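Local coordinates for metallo-beta-lactamase domain-containing protein 1 (Thermotoga maritima, PDB 1ZTC), which is a dinuclear metallo-beta-lactamase-fold protein, here with nickel bound, that probably acts as a hydrolase and may cleave RNA as an endoribonuclease, at residues S90-Y104 with V123-G135. Residues are numbered along the deposited sequence; the frame is centred on the assembly and turned at random.
Sequences SVLFENATFYVHEVY and VISSWKNVVLLKG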
ATOM      1  N   SER A  90      10.026  17.032   7.958  1.00 44.70           N
ATOM      2  CA  SER A  90      10.809  18.115   8.595  1.00 42.38           C
ATOM      3  C   SER A  90      11.051  19.288   7.636  1.00 42.67           C
ATOM      4  O   SER A  90      11.187  20.423   8.064  1.00 40.97           O
ATOM      5  CB  SER A  90      12.135  17.557   9.096  1.00 42.56           C
ATOM      6  OG  SER A  90      12.991  17.128   8.033  1.00 41.36           O
ATOM      7  N   VAL A  91      11.092  19.014   6.329  1.00 42.96           N
ATOM      8  CA  VAL A  91      11.260  20.047   5.324  1.00 43.34           C
ATOM      9  C   VAL A  91      10.140  21.099   5.331  1.00 44.41           C
ATOM     10  O   VAL A  91      10.313  22.207   4.813  1.00 44.84           O
ATOM     11  CB  VAL A  91      11.434  19.448   3.887  1.00 44.08           C
ATOM     12  CG1 VAL A  91      12.591  18.480   3.849  1.00 45.07           C
ATOM     13  CG2 VAL A  91      10.126  18.742   3.381  1.00 45.37           C
ATOM     14  N   LEU A  92       9.004  20.776   5.939  1.00 45.10           N
ATOM     15  CA  LEU A  92       7.879  21.718   6.025  1.00 45.15           C
ATOM     16  C   LEU A  92       8.033  22.795   7.097  1.00 45.98           C
ATOM     17  O   LEU A  92       7.376  23.820   7.017  1.00 45.55           O
ATOM     18  CB  LEU A  92       6.579  20.968   6.289  1.00 45.83           C
ATOM     19  CG  LEU A  92       6.139  20.002   5.186  1.00 49.58           C
ATOM     20  CD1 LEU A  92       5.045  19.087   5.679  1.00 55.24           C
ATOM     21  CD2 LEU A  92       5.717  20.775   3.953  1.00 52.35           C
ATOM     22  N   PHE A  93       8.880  22.560   8.093  1.00 45.29           N
ATOM     23  CA  PHE A  93       8.907  23.414   9.282  1.00 46.07           C
ATOM     24  C   PHE A  93      10.150  24.317   9.274  1.00 46.31           C
ATOM     25  O   PHE A  93      11.192  23.984   9.819  1.00 49.54           O
ATOM     26  CB  PHE A  93       8.790  22.562  10.535  1.00 44.14           C
ATOM     27  CG  PHE A  93       7.666  21.571  10.465  1.00 44.78           C
ATOM     28  CD1 PHE A  93       6.357  22.008  10.397  1.00 46.09           C
ATOM     29  CD2 PHE A  93       7.916  20.220  10.380  1.00 45.79           C
ATOM     30  CE1 PHE A  93       5.313  21.101  10.259  1.00 48.59           C
ATOM     31  CE2 PHE A  93       6.886  19.313  10.257  1.00 46.25           C
ATOM     32  CZ  PHE A  93       5.576  19.759  10.209  1.00 46.93           C
ATOM     33  N   GLU A  94       9.994  25.484   8.671  1.00 46.64           N
ATOM     34  CA  GLU A  94      11.105  26.402   8.431  1.00 47.91           C
ATOM     35  C   GLU A  94      11.509  27.180   9.673  1.00 46.42           C
ATOM     36  O   GLU A  94      12.588  27.782   9.703  1.00 45.08           O
ATOM     37  CB  GLU A  94      10.736  27.484   7.388  1.00 49.59           C
ATOM     38  CG  GLU A  94       9.817  27.087   6.208  1.00 59.48           C
ATOM     39  CD  GLU A  94      10.552  26.686   4.944  1.00 60.83           C
ATOM     40  OE1 GLU A  94      11.736  27.062   4.773  1.00 64.68           O
ATOM     41  OE2 GLU A  94       9.922  25.999   4.107  1.00 65.82           O
ATOM     42  N   ASN A  95      10.619  27.230  10.659  1.00 46.18           N
ATOM     43  CA  ASN A  95      10.834  28.039  11.872  1.00 45.88           C
ATOM     44  C   ASN A  95      11.163  27.213  13.116  1.00 44.62           C
ATOM     45  O   ASN A  95      11.285  27.749  14.209  1.00 45.00           O
ATOM     46  CB  ASN A  95       9.581  28.868  12.177  1.00 45.69           C
ATOM     47  CG  ASN A  95       9.302  29.929  11.131  1.00 48.00           C
ATOM     48  OD1 ASN A  95      10.224  30.492  10.543  1.00 45.71           O
ATOM     49  ND2 ASN A  95       8.015  30.228  10.916  1.00 41.60           N
ATOM     50  N   ALA A  96      11.321  25.915  12.949  1.00 44.97           N
ATOM     51  CA  ALA A  96      11.514  25.010  14.052  1.00 44.65           C
ATOM     52  C   ALA A  96      12.979  24.836  14.410  1.00 44.76           C
ATOM     53  O   ALA A  96      13.878  24.985  13.579  1.00 43.35           O
ATOM     54  CB  ALA A  96      10.912  23.661  13.716  1.00 44.79           C
ATOM     55  N   THR A  97      13.200  24.551  15.684  1.00 44.39           N
ATOM     56  CA  THR A  97      14.461  24.007  16.144  1.00 44.63           C
ATOM     57  C   THR A  97      14.314  22.499  16.091  1.00 43.50           C
ATOM     58  O   THR A  97      13.290  21.953  16.520  1.00 43.00           O
ATOM     59  CB  THR A  97      14.755  24.466  17.562  1.00 45.16           C
ATOM     60  OG1 THR A  97      14.731  25.898  17.574  1.00 44.09           O
ATOM     61  CG2 THR A  97      16.122  23.945  18.042  1.00 47.01           C
ATOM     62  N   PHE A  98      15.343  21.841  15.563  1.00 43.66           N
ATOM     63  CA  PHE A  98      15.377  20.406  15.419  1.00 43.62           C
ATOM     64  C   PHE A  98      16.237  19.763  16.472  1.00 43.30           C
ATOM     65  O   PHE A  98      17.302  20.275  16.778  1.00 42.38           O
ATOM     66  CB  PHE A  98      15.882  20.044  14.017  1.00 43.40           C
ATOM     67  CG  PHE A  98      14.969  20.520  12.938  1.00 43.43           C
ATOM     68  CD1 PHE A  98      13.835  19.793  12.620  1.00 43.41           C
ATOM     69  CD2 PHE A  98      15.206  21.725  12.281  1.00 44.91           C
ATOM     70  CE1 PHE A  98      12.947  20.231  11.656  1.00 41.88           C
ATOM     71  CE2 PHE A  98      14.314  22.177  11.309  1.00 43.92           C
ATOM     72  CZ  PHE A  98      13.180  21.419  11.002  1.00 44.15           C
ATOM     73  N   TYR A  99      15.778  18.628  17.021  1.00 42.40           N
ATOM     74  CA  TYR A  99      16.500  17.936  18.108  1.00 43.88           C
ATOM     75  C   TYR A  99      16.754  16.512  17.687  1.00 44.91           C
ATOM     76  O   TYR A  99      15.827  15.805  17.274  1.00 44.40           O
ATOM     77  CB  TYR A  99      15.698  17.913  19.416  1.00 45.47           C
ATOM     78  CG  TYR A  99      15.280  19.261  19.952  1.00 43.46           C
ATOM     79  CD1 TYR A  99      14.328  20.014  19.287  1.00 44.61           C
ATOM     80  CD2 TYR A  99      15.789  19.757  21.151  1.00 48.12           C
ATOM     81  CE1 TYR A  99      13.910  21.223  19.759  1.00 43.79           C
ATOM     82  CE2 TYR A  99      15.385  21.005  21.637  1.00 48.82           C
ATOM     83  CZ  TYR A  99      14.436  21.725  20.922  1.00 47.71           C
ATOM     84  OH  TYR A  99      13.985  22.948  21.345  1.00 47.49           O
ATOM     85  N   VAL A 100      17.999  16.089  17.839  1.00 44.82           N
ATOM     86  CA  VAL A 100      18.458  14.798  17.337  1.00 43.92           C
ATOM     87  C   VAL A 100      19.700  14.395  18.134  1.00 43.91           C
ATOM     88  O   VAL A 100      20.452  15.264  18.580  1.00 40.63           O
ATOM     89  CB  VAL A 100      18.786  14.881  15.785  1.00 42.42           C
ATOM     90  CG1 VAL A 100      19.889  15.840  15.513  1.00 44.28           C
ATOM     91  CG2 VAL A 100      19.115  13.534  15.182  1.00 45.93           C
ATOM     92  N   HIS A 101      19.903  13.089  18.310  1.00 42.43           N
ATOM     93  CA  HIS A 101      21.077  12.599  19.017  1.00 43.71           C
ATOM     94  C   HIS A 101      22.341  12.899  18.232  1.00 43.82           C
ATOM     95  O   HIS A 101      22.408  12.677  17.014  1.00 43.35           O
ATOM     96  CB  HIS A 101      20.984  11.087  19.311  1.00 45.67           C
ATOM     97  CG  HIS A 101      22.026  10.611  20.284  1.00 43.54           C
ATOM     98  ND1 HIS A 101      23.347  10.446  19.934  1.00 48.59           N
ATOM     99  CD2 HIS A 101      21.952  10.342  21.613  1.00 44.31           C
ATOM    100  CE1 HIS A 101      24.039  10.068  20.998  1.00 49.73           C
ATOM    101  NE2 HIS A 101      23.212   9.991  22.027  1.00 46.68           N
ATOM    102  N   GLU A 102      23.359  13.381  18.943  1.00 43.47           N
ATOM    103  CA  GLU A 102      24.600  13.863  18.338  1.00 45.46           C
ATOM    104  C   GLU A 102      25.316  12.860  17.426  1.00 46.45           C
ATOM    105  O   GLU A 102      25.978  13.250  16.460  1.00 42.62           O
ATOM    106  CB  GLU A 102      25.568  14.347  19.440  1.00 46.31           C
ATOM    107  CG  GLU A 102      25.907  13.290  20.503  1.00 46.05           C
ATOM    108  CD  GLU A 102      26.905  13.757  21.535  1.00 51.90           C
ATOM    109  OE1 GLU A 102      27.346  14.930  21.491  1.00 52.15           O
ATOM    110  OE2 GLU A 102      27.244  12.931  22.404  1.00 59.65           O
ATOM    111  N   VAL A 103      25.141  11.567  17.683  1.00 47.27           N
ATOM    112  CA  VAL A 103      25.897  10.553  16.970  1.00 48.93           C
ATOM    113  C   VAL A 103      25.392  10.355  15.518  1.00 47.67           C
ATOM    114  O   VAL A 103      26.027   9.668  14.736  1.00 48.10           O
ATOM    115  CB  VAL A 103      25.977   9.248  17.844  1.00 50.17           C
ATOM    116  CG1 VAL A 103      24.724   8.473  17.792  1.00 52.41           C
ATOM    117  CG2 VAL A 103      27.126   8.378  17.458  1.00 58.19           C
ATOM    118  N   TYR A 104      24.307  11.031  15.140  1.00 48.15           N
ATOM    119  CA  TYR A 104      23.853  11.027  13.747  1.00 49.59           C
ATOM    120  C   TYR A 104      24.918  11.626  12.837  1.00 50.79           C
ATOM    121  O   TYR A 104      25.073  11.200  11.697  1.00 51.99           O
ATOM    122  CB  TYR A 104      22.503  11.748  13.578  1.00 49.43           C
ATOM    123  CG  TYR A 104      22.558  13.177  13.092  1.00 46.08           C
ATOM    124  CD1 TYR A 104      22.726  14.228  13.979  1.00 49.06           C
ATOM    125  CD2 TYR A 104      22.450  13.474  11.735  1.00 49.47           C
ATOM    126  CE1 TYR A 104      22.791  15.545  13.529  1.00 52.94           C
ATOM    127  CE2 TYR A 104      22.506  14.795  11.276  1.00 51.96           C
ATOM    128  CZ  TYR A 104      22.671  15.826  12.171  1.00 51.99           C
ATOM    129  OH  TYR A 104      22.729  17.134  11.718  1.00 55.52           O
ATOM    130  N   VAL A 123      17.237  16.540   2.985  1.00 43.77           N
ATOM    131  CA  VAL A 123      16.407  16.711   4.184  1.00 44.56           C
ATOM    132  C   VAL A 123      17.236  17.244   5.346  1.00 45.40           C
ATOM    133  O   VAL A 123      16.914  18.257   5.943  1.00 47.00           O
ATOM    134  CB  VAL A 123      15.744  15.371   4.616  1.00 44.84           C
ATOM    135  CG1 VAL A 123      15.014  15.534   5.952  1.00 45.02           C
ATOM    136  CG2 VAL A 123      14.784  14.904   3.559  1.00 45.94           C
ATOM    137  N   ILE A 124      18.338  16.566   5.631  1.00 45.88           N
ATOM    138  CA  ILE A 124      19.203  16.917   6.753  1.00 46.45           C
ATOM    139  C   ILE A 124      19.749  18.326   6.616  1.00 46.93           C
ATOM    140  O   ILE A 124      19.797  19.051   7.588  1.00 45.11           O
ATOM    141  CB  ILE A 124      20.362  15.926   6.889  1.00 46.18           C
ATOM    142  CG1 ILE A 124      19.840  14.578   7.374  1.00 45.80           C
ATOM    143  CG2 ILE A 124      21.489  16.459   7.816  1.00 47.64           C
ATOM    144  CD1 ILE A 124      20.782  13.426   7.110  1.00 50.33           C
ATOM    145  N   SER A 125      20.115  18.720   5.390  1.00 46.81           N
ATOM    146  CA  SER A 125      20.591  20.074   5.118  1.00 48.21           C
ATOM    147  C   SER A 125      19.572  21.168   5.361  1.00 47.06           C
ATOM    148  O   SER A 125      19.946  22.318   5.488  1.00 47.20           O
ATOM    149  CB  SER A 125      21.032  20.190   3.657  1.00 50.28           C
ATOM    150  OG  SER A 125      22.214  19.453   3.495  1.00 58.98           O
ATOM    151  N   SER A 126      18.293  20.826   5.362  1.00 45.42           N
ATOM    152  CA  SER A 126      17.256  21.808   5.560  1.00 46.34           C
ATOM    153  C   SER A 126      17.136  22.240   7.019  1.00 46.53           C
ATOM    154  O   SER A 126      16.496  23.248   7.300  1.00 47.79           O
ATOM    155  CB  SER A 126      15.909  21.258   5.050  1.00 45.73           C
ATOM    156  OG  SER A 126      15.302  20.336   5.960  1.00 44.46           O
ATOM    157  N   TRP A 127      17.741  21.488   7.942  1.00 46.28           N
ATOM    158  CA  TRP A 127      17.648  21.809   9.372  1.00 46.24           C
ATOM    159  C   TRP A 127      18.632  22.915   9.702  1.00 48.39           C
ATOM    160  O   TRP A 127      19.827  22.654   9.853  1.00 47.87           O
ATOM    161  CB  TRP A 127      17.968  20.608  10.243  1.00 44.41           C
ATOM    162  CG  TRP A 127      17.188  19.380   9.893  1.00 43.04           C
ATOM    163  CD1 TRP A 127      15.991  19.320   9.235  1.00 43.04           C
ATOM    164  CD2 TRP A 127      17.557  18.039  10.187  1.00 43.33           C
ATOM    165  NE1 TRP A 127      15.582  18.004   9.100  1.00 43.11           N
ATOM    166  CE2 TRP A 127      16.532  17.196   9.672  1.00 42.03           C
ATOM    167  CE3 TRP A 127      18.661  17.457  10.826  1.00 45.12           C
ATOM    168  CZ2 TRP A 127      16.594  15.801   9.763  1.00 46.67           C
ATOM    169  CZ3 TRP A 127      18.716  16.069  10.933  1.00 44.51           C
ATOM    170  CH2 TRP A 127      17.685  15.259  10.410  1.00 44.67           C
ATOM    171  N   LYS A 128      18.140  24.139   9.829  1.00 49.08           N
ATOM    172  CA  LYS A 128      19.042  25.276  10.049  1.00 51.34           C
ATOM    173  C   LYS A 128      19.413  25.449  11.531  1.00 50.14           C
ATOM    174  O   LYS A 128      20.521  25.807  11.833  1.00 50.19           O
ATOM    175  CB  LYS A 128      18.459  26.560   9.446  1.00 54.10           C
ATOM    176  CG  LYS A 128      18.124  26.473   7.929  1.00 63.92           C
ATOM    177  CD  LYS A 128      19.329  26.024   7.053  1.00 70.91           C
ATOM    178  CE  LYS A 128      18.888  25.647   5.620  1.00 74.14           C
ATOM    179  NZ  LYS A 128      19.971  25.021   4.779  1.00 75.18           N
ATOM    180  N   ASN A 129      18.499  25.158  12.447  1.00 48.91           N
ATOM    181  CA  ASN A 129      18.804  25.227  13.868  1.00 48.26           C
ATOM    182  C   ASN A 129      18.589  23.866  14.471  1.00 46.63           C
ATOM    183  O   ASN A 129      17.456  23.328  14.474  1.00 44.16           O
ATOM    184  CB  ASN A 129      17.932  26.257  14.563  1.00 49.72           C
ATOM    185  CG  ASN A 129      18.145  27.642  14.005  1.00 56.71           C
ATOM    186  OD1 ASN A 129      17.330  28.136  13.231  1.00 65.50           O
ATOM    187  ND2 ASN A 129      19.267  28.259  14.360  1.00 55.85           N
ATOM    188  N   VAL A 130      19.681  23.312  14.985  1.00 45.19           N
ATOM    189  CA  VAL A 130      19.721  21.953  15.485  1.00 46.03           C
ATOM    190  C   VAL A 130      20.280  21.913  16.901  1.00 45.22           C
ATOM    191  O   VAL A 130      21.320  22.506  17.181  1.00 45.18           O
ATOM    192  CB  VAL A 130      20.591  21.073  14.562  1.00 45.66           C
ATOM    193  CG1 VAL A 130      20.626  19.650  15.066  1.00 49.29           C
ATOM    194  CG2 VAL A 130      20.058  21.122  13.112  1.00 50.61           C
ATOM    195  N   VAL A 131      19.582  21.219  17.789  1.00 44.01           N
ATOM    196  CA  VAL A 131      20.084  20.933  19.124  1.00 44.50           C
ATOM    197  C   VAL A 131      20.507  19.478  19.159  1.00 43.65           C
ATOM    198  O   VAL A 131      19.714  18.596  18.839  1.00 41.30           O
ATOM    199  CB  VAL A 131      19.008  21.199  20.182  1.00 44.45           C
ATOM    200  CG1 VAL A 131      19.449  20.678  21.572  1.00 47.83           C
ATOM    201  CG2 VAL A 131      18.755  22.703  20.248  1.00 46.16           C
ATOM    202  N   LEU A 132      21.771  19.239  19.519  1.00 42.74           N
ATOM    203  CA  LEU A 132      22.301  17.880  19.595  1.00 45.18           C
ATOM    204  C   LEU A 132      22.084  17.309  20.984  1.00 45.51           C
ATOM    205  O   LEU A 132      22.462  17.922  21.966  1.00 45.70           O
ATOM    206  CB  LEU A 132      23.796  17.868  19.221  1.00 45.98           C
ATOM    207  CG  LEU A 132      24.064  18.430  17.818  1.00 43.52           C
ATOM    208  CD1 LEU A 132      25.556  18.539  17.601  1.00 51.80           C
ATOM    209  CD2 LEU A 132      23.431  17.613  16.710  1.00 47.01           C
ATOM    210  N   LEU A 133      21.442  16.152  21.061  1.00 45.28           N
ATOM    211  CA  LEU A 133      21.143  15.496  22.329  1.00 45.00           C
ATOM    212  C   LEU A 133      22.103  14.332  22.586  1.00 46.52           C
ATOM    213  O   LEU A 133      22.736  13.789  21.643  1.00 44.90           O
ATOM    214  CB  LEU A 133      19.703  14.984  22.319  1.00 44.99           C
ATOM    215  CG  LEU A 133      18.627  16.057  22.125  1.00 42.91           C
ATOM    216  CD1 LEU A 133      17.263  15.411  21.956  1.00 46.78           C
ATOM    217  CD2 LEU A 133      18.640  17.075  23.302  1.00 47.91           C
ATOM    218  N   LYS A 134      22.255  13.988  23.868  1.00 46.51           N
ATOM    219  CA  LYS A 134      23.094  12.856  24.292  1.00 47.30           C
ATOM    220  C   LYS A 134      22.277  11.725  24.926  1.00 47.27           C
ATOM    221  O   LYS A 134      22.744  10.588  24.999  1.00 48.11           O
ATOM    222  CB  LYS A 134      24.118  13.336  25.297  1.00 46.72           C
ATOM    223  CG  LYS A 134      25.039  14.408  24.754  1.00 53.09           C
ATOM    224  CD  LYS A 134      26.202  14.674  25.735  1.00 52.30           C
ATOM    225  CE  LYS A 134      27.334  15.569  25.146  1.00 59.81           C
ATOM    226  NZ  LYS A 134      28.502  14.792  24.582  1.00 62.51           N
ATOM    227  N   GLY A 135      21.060  12.042  25.377  1.00 45.84           N
ATOM    228  CA  GLY A 135      20.293  11.149  26.231  1.00 46.02           C
ATOM    229  C   GLY A 135      20.312  11.640  27.683  1.00 45.32           C
ATOM    230  O   GLY A 135      21.266  12.246  28.121  1.00 44.82           O
TER
HETATM  231  O   HOH W   1      13.631  21.665   7.562  1.00 40.59           O
HETATM  232  O   HOH W   2      13.568  23.910   8.368  1.00 54.54           O
HETATM  233  O   HOH W   3      15.727  25.357  11.867  1.00 50.82           O
HETATM  234  O   HOH W   4      25.392  17.201  22.850  1.00 66.92           O
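Strands 97-101 and 130-133 run parallel, their short axes 26° apart, joined by a ladder of backbone hydrogen bonds from Phe98 N to Asn129 O (2.8 Å) up to Glu102 N to Leu133 O (2.8 Å). On one face of this pair the Phe98 ring stacks face to face on the five-membered ring of Trp127, centroids 4.3 Å apart and planes at 27°; Ala96 CB lies over the rim of the opposite Phe98 face. Trp127 is also held at its edge: NE1 points almost straight at Ser90 OG (2.9 Å), which lies in the indole plane and bonds to Ile87 O as well. Tyr104 completes the aromatic cluster, its CE2 reaching Trp127 CZ3 obliquely while CE1 meets Leu132 CD2 at 3.8 Å. On the other face Tyr99 lies alongside Val131, its CD2 3.7 Å from Val131 CB. At the end of strand 97-101, His101 CG stands anti to the backbone N (chi1 -168°), which brings the imidazole under Leu133 O, 3.5 Å above the ring plane; ND1 accepts from Val103 N. Just beyond the strands, Lys134 NZ meets Glu102 OE2 on its syn side in a 3.1 Å salt bridge. With helix 114-125, these strands form a beta-alpha-beta crossover at one edge of a mixed sheet of the metallo-beta-lactamase fold.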